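Local atomic coordinates of DNA polymerase sliding clamp (PDB entry 1RWZ), a protein that probably encircles DNA as a ring-shaped homotrimer, serving as a moving platform that tethers the replicative polymerase and other DNA-processing proteins to the duplex. Residues I67-M71 / D72-D76; A109-D112 / P113-R117; I27-E31 / K32-S36; G8-L11 / K12-R16. All coordinates share one frame; numbering follows the deposited sequence.

Interaction 1: I67-M71 / D72-D76; sequences IGVDM and DRIFD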
loop_
_atom_site.group_PDB
_atom_site.type_symbol
_atom_site.label_atom_id
_atom_site.label_comp_id
_atom_site.label_asym_id
_atom_site.label_seq_id
_atom_site.Cartn_x
_atom_site.Cartn_y
_atom_site.Cartn_z
ATOM N N ILE A 67 -18.547 31.631 -3.753
ATOM C CA ILE A 67 -19.344 30.659 -3.014
ATOM C C ILE A 67 -18.564 30.186 -1.792
ATOM O O ILE A 67 -17.335 30.261 -1.763
ATOM C CB ILE A 67 -19.715 29.424 -3.884
ATOM C CG1 ILE A 67 -18.443 28.741 -4.403
ATOM C CG2 ILE A 67 -20.616 29.851 -5.037
ATOM C CD1 ILE A 67 -18.705 27.424 -5.117
ATOM N N GLY A 68 -19.290 29.731 -0.775
ATOM C CA GLY A 68 -18.661 29.227 0.432
ATOM C C GLY A 68 -18.730 27.716 0.363
ATOM O O GLY A 68 -19.807 27.156 0.177
ATOM N N VAL A 69 -17.595 27.049 0.528
ATOM C CA VAL A 69 -17.565 25.599 0.422
ATOM C C VAL A 69 -16.984 24.855 1.618
ATOM O O VAL A 69 -15.977 25.267 2.199
ATOM C CB VAL A 69 -16.766 25.177 -0.837
ATOM C CG1 VAL A 69 -16.837 23.673 -1.027
ATOM C CG2 VAL A 69 -17.306 25.895 -2.057
ATOM N N ASP A 70 -17.636 23.754 1.981
ATOM C CA ASP A 70 -17.167 22.903 3.068
ATOM C C ASP A 70 -16.085 22.057 2.407
ATOM O O ASP A 70 -16.386 21.100 1.688
ATOM C CB ASP A 70 -18.291 21.991 3.561
ATOM C CG ASP A 70 -17.867 21.117 4.728
ATOM O OD1 ASP A 70 -16.697 20.674 4.763
ATOM O OD2 ASP A 70 -18.713 20.858 5.610
ATOM N N MET A 71 -14.827 22.411 2.639
ATOM C CA MET A 71 -13.722 21.690 2.030
ATOM C C MET A 71 -13.539 20.253 2.510
ATOM O O MET A 71 -13.064 19.412 1.752
ATOM C CB MET A 71 -12.424 22.478 2.213
ATOM C CG MET A 71 -12.454 23.851 1.556
ATOM S SD MET A 71 -12.937 23.803 -0.188
ATOM C CE MET A 71 -11.489 23.066 -0.903
ATOM N N ASP A 72 -13.901 19.960 3.756
ATOM C CA ASP A 72 -13.763 18.588 4.238
ATOM C C ASP A 72 -14.669 17.680 3.406
ATOM O O ASP A 72 -14.274 16.578 3.027
ATOM C CB ASP A 72 -14.148 18.467 5.716
ATOM C CG ASP A 72 -13.164 19.156 6.642
ATOM O OD1 ASP A 72 -11.944 19.094 6.380
ATOM O OD2 ASP A 72 -13.614 19.745 7.644
ATOM N N ARG A 73 -15.879 18.151 3.115
ATOM C CA ARG A 73 -16.829 17.369 2.325
ATOM C C ARG A 73 -16.375 17.157 0.887
ATOM O O ARG A 73 -16.386 16.030 0.392
ATOM C CB ARG A 73 -18.204 18.035 2.318
ATOM C CG ARG A 73 -18.941 17.951 3.636
ATOM C CD ARG A 73 -20.357 18.491 3.498
ATOM N NE ARG A 73 -21.101 18.420 4.752
ATOM C CZ ARG A 73 -21.439 17.287 5.363
ATOM N NH1 ARG A 73 -21.105 16.116 4.836
ATOM N NH2 ARG A 73 -22.108 17.327 6.509
ATOM N N ILE A 74 -15.986 18.236 0.211
ATOM C CA ILE A 74 -15.535 18.120 -1.170
ATOM C C ILE A 74 -14.327 17.192 -1.231
ATOM O O ILE A 74 -14.183 16.405 -2.165
ATOM C CB ILE A 74 -15.151 19.498 -1.772
ATOM C CG1 ILE A 74 -16.371 20.421 -1.797
ATOM C CG2 ILE A 74 -14.612 19.320 -3.189
ATOM C CD1 ILE A 74 -17.542 19.884 -2.597
ATOM N N PHE A 75 -13.461 17.277 -0.226
ATOM C CA PHE A 75 -12.284 16.426 -0.196
ATOM C C PHE A 75 -12.705 14.969 -0.040
ATOM O O PHE A 75 -12.178 14.084 -0.712
ATOM C CB PHE A 75 -11.362 16.818 0.961
ATOM C CG PHE A 75 -10.102 16.003 1.029
ATOM C CD1 PHE A 75 -9.269 15.897 -0.080
ATOM C CD2 PHE A 75 -9.743 15.347 2.201
ATOM C CE1 PHE A 75 -8.095 15.149 -0.025
ATOM C CE2 PHE A 75 -8.571 14.598 2.265
ATOM C CZ PHE A 75 -7.746 14.501 1.150
ATOM N N ASP A 76 -13.660 14.725 0.847
ATOM C CA ASP A 76 -14.135 13.370 1.075
ATOM C C ASP A 76 -14.733 12.815 -0.216
ATOM O O ASP A 76 -14.407 11.704 -0.629
ATOM C CB ASP A 76 -15.171 13.360 2.201
ATOM C CG ASP A 76 -15.509 11.958 2.669
ATOM O OD1 ASP A 76 -14.591 11.111 2.726
ATOM O OD2 ASP A 76 -16.688 11.705 2.994
HETATM O O HOH W 1 -21.321 21.088 5.139
#

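Interaction 2: A109-D112 / P113-R117; sequences ALID and PSAIR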
loop_
_atom_site.group_PDB
_atom_site.type_symbol
_atom_site.label_atom_id
_atom_site.label_comp_id
_atom_site.label_asym_id
_atom_site.label_seq_id
_atom_site.Cartn_x
_atom_site.Cartn_y
_atom_site.Cartn_z
ATOM N N ALA A 109 -24.782 21.345 0.003
ATOM C CA ALA A 109 -25.256 22.661 0.383
ATOM C C ALA A 109 -24.061 23.590 0.520
ATOM O O ALA A 109 -23.050 23.234 1.124
ATOM C CB ALA A 109 -26.017 22.584 1.703
ATOM N N LEU A 110 -24.175 24.777 -0.060
ATOM C CA LEU A 110 -23.109 25.760 0.021
ATOM C C LEU A 110 -23.193 26.477 1.363
ATOM O O LEU A 110 -24.221 26.423 2.044
ATOM C CB LEU A 110 -23.235 26.766 -1.125
ATOM C CG LEU A 110 -22.918 26.187 -2.507
ATOM C CD1 LEU A 110 -23.228 27.212 -3.585
ATOM C CD2 LEU A 110 -21.451 25.779 -2.556
ATOM N N ILE A 111 -22.104 27.132 1.742
ATOM C CA ILE A 111 -22.039 27.863 3.000
ATOM C C ILE A 111 -22.101 29.354 2.702
ATOM O O ILE A 111 -21.574 29.812 1.692
ATOM C CB ILE A 111 -20.717 27.581 3.741
ATOM C CG1 ILE A 111 -20.574 26.084 4.006
ATOM C CG2 ILE A 111 -20.670 28.359 5.051
ATOM C CD1 ILE A 111 -19.234 25.706 4.591
ATOM N N ASP A 112 -22.757 30.112 3.573
ATOM C CA ASP A 112 -22.837 31.551 3.373
ATOM C C ASP A 112 -21.409 32.081 3.485
ATOM O O ASP A 112 -20.767 31.934 4.523
ATOM C CB ASP A 112 -23.738 32.183 4.438
ATOM C CG ASP A 112 -23.734 33.696 4.381
ATOM O OD1 ASP A 112 -23.761 34.253 3.262
ATOM O OD2 ASP A 112 -23.717 34.329 5.458
ATOM N N PRO A 113 -20.890 32.688 2.408
ATOM C CA PRO A 113 -19.528 33.234 2.389
ATOM C C PRO A 113 -19.189 34.085 3.612
ATOM O O PRO A 113 -18.065 34.050 4.113
ATOM C CB PRO A 113 -19.504 34.042 1.095
ATOM C CG PRO A 113 -20.420 33.270 0.211
ATOM C CD PRO A 113 -21.575 32.959 1.133
ATOM N N SER A 114 -20.173 34.839 4.090
ATOM C CA SER A 114 -19.987 35.710 5.245
ATOM C C SER A 114 -19.719 34.938 6.532
ATOM O O SER A 114 -19.034 35.431 7.430
ATOM C CB SER A 114 -21.222 36.593 5.427
ATOM O OG SER A 114 -21.485 37.341 4.253
ATOM N N ALA A 115 -20.265 33.731 6.622
ATOM C CA ALA A 115 -20.085 32.897 7.803
ATOM C C ALA A 115 -18.666 32.344 7.865
ATOM O O ALA A 115 -18.232 31.825 8.896
ATOM C CB ALA A 115 -21.092 31.757 7.789
ATOM N N ILE A 116 -17.949 32.456 6.752
ATOM C CA ILE A 116 -16.578 31.970 6.669
ATOM C C ILE A 116 -15.609 33.072 7.088
ATOM O O ILE A 116 -15.876 34.255 6.878
ATOM C CB ILE A 116 -16.245 31.516 5.229
ATOM C CG1 ILE A 116 -17.189 30.383 4.815
ATOM C CG2 ILE A 116 -14.793 31.059 5.143
ATOM C CD1 ILE A 116 -16.944 29.855 3.413
ATOM N N ARG A 117 -14.491 32.678 7.685
ATOM C CA ARG A 117 -13.488 33.635 8.133
ATOM C C ARG A 117 -13.148 34.647 7.047
ATOM O O ARG A 117 -12.917 34.282 5.895
ATOM C CB ARG A 117 -12.215 32.909 8.566
ATOM C CG ARG A 117 -11.063 33.855 8.856
ATOM C CD ARG A 117 -9.831 33.122 9.346
ATOM N NE ARG A 117 -8.704 34.041 9.501
ATOM C CZ ARG A 117 -7.525 33.700 10.011
ATOM N NH1 ARG A 117 -7.310 32.457 10.422
ATOM N NH2 ARG A 117 -6.559 34.606 10.103
#

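Interaction 3: I27-E31 / K32-S36; sequences IHFLE and KGLHS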
loop_
_atom_site.group_PDB
_atom_site.type_symbol
_atom_site.label_atom_id
_atom_site.label_comp_id
_atom_site.label_asym_id
_atom_site.label_seq_id
_atom_site.Cartn_x
_atom_site.Cartn_y
_atom_site.Cartn_z
ATOM N N ILE A 27 -14.628 30.309 -2.520
ATOM C CA ILE A 27 -14.128 30.006 -3.856
ATOM C C ILE A 27 -14.681 31.058 -4.802
ATOM O O ILE A 27 -15.894 31.224 -4.917
ATOM C CB ILE A 27 -14.591 28.620 -4.343
ATOM C CG1 ILE A 27 -14.185 27.546 -3.330
ATOM C CG2 ILE A 27 -14.001 28.337 -5.720
ATOM C CD1 ILE A 27 -12.716 27.495 -3.035
ATOM N N HIS A 28 -13.785 31.769 -5.475
ATOM C CA HIS A 28 -14.183 32.817 -6.399
ATOM C C HIS A 28 -14.109 32.350 -7.842
ATOM O O HIS A 28 -13.070 31.865 -8.292
ATOM C CB HIS A 28 -13.263 34.034 -6.251
ATOM C CG HIS A 28 -13.178 34.570 -4.856
ATOM N ND1 HIS A 28 -14.109 35.442 -4.334
ATOM C CD2 HIS A 28 -12.279 34.344 -3.869
ATOM C CE1 HIS A 28 -13.789 35.729 -3.085
ATOM N NE2 HIS A 28 -12.683 35.075 -2.778
ATOM N N PHE A 29 -15.217 32.484 -8.561
ATOM C CA PHE A 29 -15.237 32.142 -9.971
ATOM C C PHE A 29 -15.179 33.485 -10.678
ATOM O O PHE A 29 -16.184 34.194 -10.789
ATOM C CB PHE A 29 -16.508 31.382 -10.342
ATOM C CG PHE A 29 -16.499 29.952 -9.892
ATOM C CD1 PHE A 29 -16.873 29.614 -8.596
ATOM C CD2 PHE A 29 -16.074 28.946 -10.752
ATOM C CE1 PHE A 29 -16.820 28.289 -8.162
ATOM C CE2 PHE A 29 -16.018 27.619 -10.329
ATOM C CZ PHE A 29 -16.392 27.289 -9.032
ATOM N N LEU A 30 -13.980 33.841 -11.127
ATOM C CA LEU A 30 -13.748 35.114 -11.800
ATOM C C LEU A 30 -13.702 34.938 -13.308
ATOM O O LEU A 30 -13.590 33.823 -13.806
ATOM C CB LEU A 30 -12.428 35.713 -11.315
ATOM C CG LEU A 30 -12.217 35.739 -9.799
ATOM C CD1 LEU A 30 -10.815 36.244 -9.500
ATOM C CD2 LEU A 30 -13.266 36.619 -9.136
ATOM N N GLU A 31 -13.786 36.044 -14.038
ATOM C CA GLU A 31 -13.741 35.966 -15.489
ATOM C C GLU A 31 -12.446 35.296 -15.948
ATOM O O GLU A 31 -12.441 34.540 -16.920
ATOM C CB GLU A 31 -13.849 37.365 -16.103
ATOM C CG GLU A 31 -15.217 38.013 -15.921
ATOM C CD GLU A 31 -16.327 37.283 -16.670
ATOM O OE1 GLU A 31 -17.510 37.635 -16.463
ATOM O OE2 GLU A 31 -16.027 36.364 -17.465
ATOM N N LYS A 32 -11.361 35.559 -15.226
ATOM C CA LYS A 32 -10.054 35.005 -15.567
ATOM C C LYS A 32 -9.828 33.571 -15.082
ATOM O O LYS A 32 -8.875 32.911 -15.508
ATOM C CB LYS A 32 -8.951 35.913 -15.010
ATOM C CG LYS A 32 -8.800 35.864 -13.491
ATOM C CD LYS A 32 -8.657 37.262 -12.877
ATOM C CE LYS A 32 -10.018 37.890 -12.542
ATOM N NZ LYS A 32 -10.932 38.051 -13.714
ATOM N N GLY A 33 -10.697 33.091 -14.195
ATOM C CA GLY A 33 -10.552 31.735 -13.687
ATOM C C GLY A 33 -10.931 31.599 -12.223
ATOM O O GLY A 33 -11.515 32.509 -11.633
ATOM N N LEU A 34 -10.592 30.457 -11.632
ATOM C CA LEU A 34 -10.904 30.194 -10.233
ATOM C C LEU A 34 -9.802 30.682 -9.299
ATOM O O LEU A 34 -8.613 30.525 -9.581
ATOM C CB LEU A 34 -11.139 28.690 -10.034
ATOM C CG LEU A 34 -11.507 28.164 -8.641
ATOM C CD1 LEU A 34 -12.225 26.830 -8.788
ATOM C CD2 LEU A 34 -10.258 28.009 -7.781
ATOM N N HIS A 35 -10.207 31.287 -8.185
ATOM C CA HIS A 35 -9.265 31.791 -7.196
ATOM C C HIS A 35 -9.760 31.482 -5.789
ATOM O O HIS A 35 -10.957 31.555 -5.522
ATOM C CB HIS A 35 -9.101 33.307 -7.335
ATOM C CG HIS A 35 -8.203 33.910 -6.298
ATOM N ND1 HIS A 35 -6.829 33.807 -6.349
ATOM C CD2 HIS A 35 -8.486 34.584 -5.157
ATOM C CE1 HIS A 35 -6.305 34.389 -5.285
ATOM N NE2 HIS A 35 -7.289 34.867 -4.546
ATOM N N SER A 36 -8.840 31.127 -4.898
ATOM C CA SER A 36 -9.186 30.847 -3.507
ATOM C C SER A 36 -7.952 31.028 -2.632
ATOM O O SER A 36 -6.859 30.597 -2.991
ATOM C CB SER A 36 -9.723 29.421 -3.348
ATOM O OG SER A 36 -10.183 29.200 -2.020
#

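Interaction 4: G8-L11 / K12-R16; sequences GELL and KTVTR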
loop_
_atom_site.group_PDB
_atom_site.type_symbol
_atom_site.label_atom_id
_atom_site.label_comp_id
_atom_site.label_asym_id
_atom_site.label_seq_id
_atom_site.Cartn_x
_atom_site.Cartn_y
_atom_site.Cartn_z
ATOM N N GLY A 8 -10.402 15.310 -13.150
ATOM C CA GLY A 8 -10.521 14.865 -11.773
ATOM C C GLY A 8 -9.274 15.188 -10.973
ATOM O O GLY A 8 -9.359 15.620 -9.820
ATOM N N GLU A 9 -8.107 14.991 -11.581
ATOM C CA GLU A 9 -6.852 15.270 -10.896
ATOM C C GLU A 9 -6.764 16.741 -10.504
ATOM O O GLU A 9 -6.269 17.074 -9.424
ATOM C CB GLU A 9 -5.658 14.892 -11.781
ATOM C CG GLU A 9 -4.304 15.171 -11.137
ATOM C CD GLU A 9 -3.130 14.798 -12.028
ATOM O OE1 GLU A 9 -3.276 14.855 -13.268
ATOM O OE2 GLU A 9 -2.052 14.468 -11.485
ATOM N N LEU A 10 -7.247 17.626 -11.368
ATOM C CA LEU A 10 -7.192 19.051 -11.058
ATOM C C LEU A 10 -8.032 19.356 -9.823
ATOM O O LEU A 10 -7.579 20.043 -8.903
ATOM C CB LEU A 10 -7.682 19.875 -12.250
ATOM C CG LEU A 10 -7.631 21.403 -12.139
ATOM C CD1 LEU A 10 -6.235 21.865 -11.707
ATOM C CD2 LEU A 10 -8.000 22.002 -13.487
ATOM N N LEU A 11 -9.252 18.835 -9.781
ATOM C CA LEU A 11 -10.113 19.091 -8.627
ATOM C C LEU A 11 -9.552 18.455 -7.350
ATOM O O LEU A 11 -9.521 19.086 -6.290
ATOM C CB LEU A 11 -11.528 18.564 -8.890
ATOM C CG LEU A 11 -12.548 18.742 -7.752
ATOM C CD1 LEU A 11 -12.602 20.196 -7.316
ATOM C CD2 LEU A 11 -13.916 18.293 -8.221
ATOM N N LYS A 12 -9.101 17.212 -7.455
ATOM C CA LYS A 12 -8.568 16.496 -6.295
ATOM C C LYS A 12 -7.342 17.175 -5.695
ATOM O O LYS A 12 -7.229 17.328 -4.473
ATOM C CB LYS A 12 -8.224 15.052 -6.690
ATOM C CG LYS A 12 -9.448 14.217 -7.090
ATOM C CD LYS A 12 -9.066 12.923 -7.820
ATOM C CE LYS A 12 -8.353 11.918 -6.921
ATOM N NZ LYS A 12 -9.264 11.321 -5.902
ATOM N N THR A 13 -6.427 17.596 -6.559
ATOM C CA THR A 13 -5.202 18.234 -6.101
ATOM C C THR A 13 -5.420 19.596 -5.455
ATOM O O THR A 13 -4.850 19.877 -4.396
ATOM C CB THR A 13 -4.192 18.353 -7.264
ATOM O OG1 THR A 13 -3.773 17.038 -7.646
ATOM C CG2 THR A 13 -2.968 19.158 -6.842
ATOM N N VAL A 14 -6.246 20.437 -6.069
ATOM C CA VAL A 14 -6.505 21.761 -5.517
ATOM C C VAL A 14 -7.329 21.662 -4.231
ATOM O O VAL A 14 -7.142 22.443 -3.295
ATOM C CB VAL A 14 -7.227 22.651 -6.544
ATOM C CG1 VAL A 14 -7.650 23.956 -5.905
ATOM C CG2 VAL A 14 -6.286 22.935 -7.720
ATOM N N THR A 15 -8.236 20.695 -4.184
ATOM C CA THR A 15 -9.055 20.499 -2.993
ATOM C C THR A 15 -8.144 20.064 -1.851
ATOM O O THR A 15 -8.243 20.574 -0.729
ATOM C CB THR A 15 -10.143 19.422 -3.241
ATOM O OG1 THR A 15 -11.082 19.916 -4.204
ATOM C CG2 THR A 15 -10.888 19.097 -1.949
ATOM N N ARG A 16 -7.242 19.134 -2.137
ATOM C CA ARG A 16 -6.317 18.647 -1.120
ATOM C C ARG A 16 -5.392 19.758 -0.624
ATOM O O ARG A 16 -5.078 19.824 0.567
ATOM C CB ARG A 16 -5.471 17.496 -1.663
ATOM C CG ARG A 16 -4.493 16.929 -0.640
ATOM C CD ARG A 16 -3.769 15.705 -1.165
ATOM N NE ARG A 16 -2.861 15.144 -0.168
ATOM C CZ ARG A 16 -2.136 14.046 -0.354
ATOM N NH1 ARG A 16 -2.211 13.389 -1.505
ATOM N NH2 ARG A 16 -1.339 13.598 0.610
HETATM O O HOH W 2 -1.869 15.556 -8.996
#

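Interaction 1: I67-M71 / D72-D76
Asp70 OD2 has two partners: Arg73 NE makes a long salt bridge to it at 3.5 Å, and a water donates to it at 2.7 Å. The same water accepts from Arg73 NE at 2.7 Å, in the plane of the guanidinium at its edge, and so bridges the ion pair. The direct approach is oblique, the carboxylate and guanidinium planes standing 59° apart. With CG of Asp70 anti to the backbone N (chi1 -178°), the carboxylate is carried over the helix start, where OD1 accepts from Arg73 N at 3.1 Å, a donor lying above the carboxylate plane. Asp70 is thus the N-cap where strand 65-70 gives way to helix 71-78, and a short acidic side chain suits a place that must take up an early helical N-H. Its backbone carries on the pattern, Ile74 N reaching Asp70 O at 3.2 Å, nearly straight at 171°; Phe75 N follows on Met71 O at 2.9 Å. Next to the cap the branched chains of Val69 and Ile74 run roughly perpendicular, with CG1 to CG1 a tight 3.4 Å. At its far end Arg73 also pairs through NH1 with Asp170 of the second subunit.

Interaction 2: A109-D112 / P113-R117
Asp112 and Ala115 are joined by one backbone hydrogen bond, Ala115 N to Asp112 O at 2.8 Å. The bond is bent (139° at the hydrogen) and its donor stands above the carbonyl plane, as expected of a tight i+3 turn. Pro113 suits the first place in that turn: its ring holds phi near the value needed, and at this position no N-H is called for. The next backbone bond, Ile116 N to Pro113 O at 3.1 Å, repeats the three-residue spacing and completes a short 3-10 segment.

The Asp112 carboxylate touches two neighbours. OD1 lies 3.3 Å from Pro113 CD, and OD2 comes within 3.4 Å of Ser114 CB. The carboxylate is placed over the start of the turn because CG is anti to the backbone N (chi1 173°), which sets it beside the carbonyl carbon.

The apolar contact is made by Ile111. Its CG2 meets Ile116 CG1 at 4.0 Å, the two chains meeting nearly square-on, and the small Ala115 puts its CB 4.4 Å from Ile111 CG2.

Ile111 is tied through its backbone to Gly68, and Arg117 through its carbonyl oxygen to Arg26 NH1. The 3-10 turn lies in the long loop between strands 104-109 and 129-134, consistent with the interdomain connecting loop of the PCNA fold.

Interaction 3: I27-E31 / K32-S36
His28 and His35 exchange backbone hydrogen bonds: His28 N to His35 O at 2.8 Å, nearly along the C=O axis, and His35 N to His28 O at 2.9 Å. The two imidazoles run alongside one another, His28 CD2 at the edge of the His35 ring, 4.0 Å from its CD2. On the other face Leu34 packs between Ile27 and Phe29, its CG 3.8 Å from Ile27 CG2 and its CD1 4.2 Å from Phe29 CE2, while Ile27 CD1 lies 3.2 Å from Ser36 OG. This is the end of a beta hairpin, strand 24-30 turning into strand 33-39 through a type I turn from Leu30 to Gly33. Leu30 N donates to Gly33 O at 2.8 Å. Gly33 has phi 144°, where a side chain would jam against the carbonyl oxygen of Lys32, so glycine is needed. Lys32, whose CG sits between the backbone N and the carbonyl carbon (chi1 72°), curls back to bring CE to 3.5 Å from Leu30 CB. A second shell fixes the polar ends: His28 ND1 bonds Thr66 OG1 and NE2 bonds Glu119, while His35 ND1 bonds Asp50 and Ser36 OG bonds Arg26 O; Lys32 NZ pairs weakly with Glu64.

Interaction 4: G8-L11 / K12-R16
Leu11 O, in the first turns of helix 8-19, takes two bonds from Thr15, one from OG1 at 2.7 Å and one from the backbone N at 2.9 Å, the donors reaching it from opposite faces of the carbonyl plane. The hydroxyl gets there because OG1 is anti to the carbonyl carbon and beside the backbone N (chi1 -67°), so a buried threonine can satisfy its own O-H within the alpha-helix. This helix is one of those that in PCNA rings face the central channel. The other carbonyls follow the i to i+4 rule. Gly8 O accepts from Lys12 N at 2.9 Å, almost straight at 168°; Glu9 O is served by Thr13 N and Leu10 O by Val14 N, the latter at 3.2 Å. Ahead of them, Leu10 N finds the side-chain oxygen of Thr7.

Apolar groups occupy the side turned to the sheet: Leu10 CD1 and Val14 CG2 are 4.1 Å apart, and both residues also rest on Ile51 and Ala232. The Lys12 chain runs past Gly8 O, CG 3.1 Å from it, then bends at chi3 and chi4, and its NZ is satisfied by the carbonyls of Ser78 and Ile81. On the more exposed flank a water donates to Glu9 OE2 at 2.7 Å and also bonds Thr13 OG1 at 2.8 Å.

Interactions 3 and 4 are the buried ones, interaction 1 is partly buried, and interaction 2 lies at the surface. Strands 24-30 and 65-70 are neighbours in one sheet, so interactions 1 and 3 join directly through Ile67 O and Ile27 N, 2.8 Å apart. Interaction 2 meets the other side of interaction 1, Gly68 O lying 2.8 Å from Ile111 N. Two helices meet where Thr15 of interaction 4 packs against Ile74 and Phe75. The chemistry follows place: paired main-chain bonds in the hairpin, threonine and carbonyl pairing on the covered side of helix 8-19, a water-bridged ion pair at the subunit boundary, and i to i+3 backbone bonds in the linker turn.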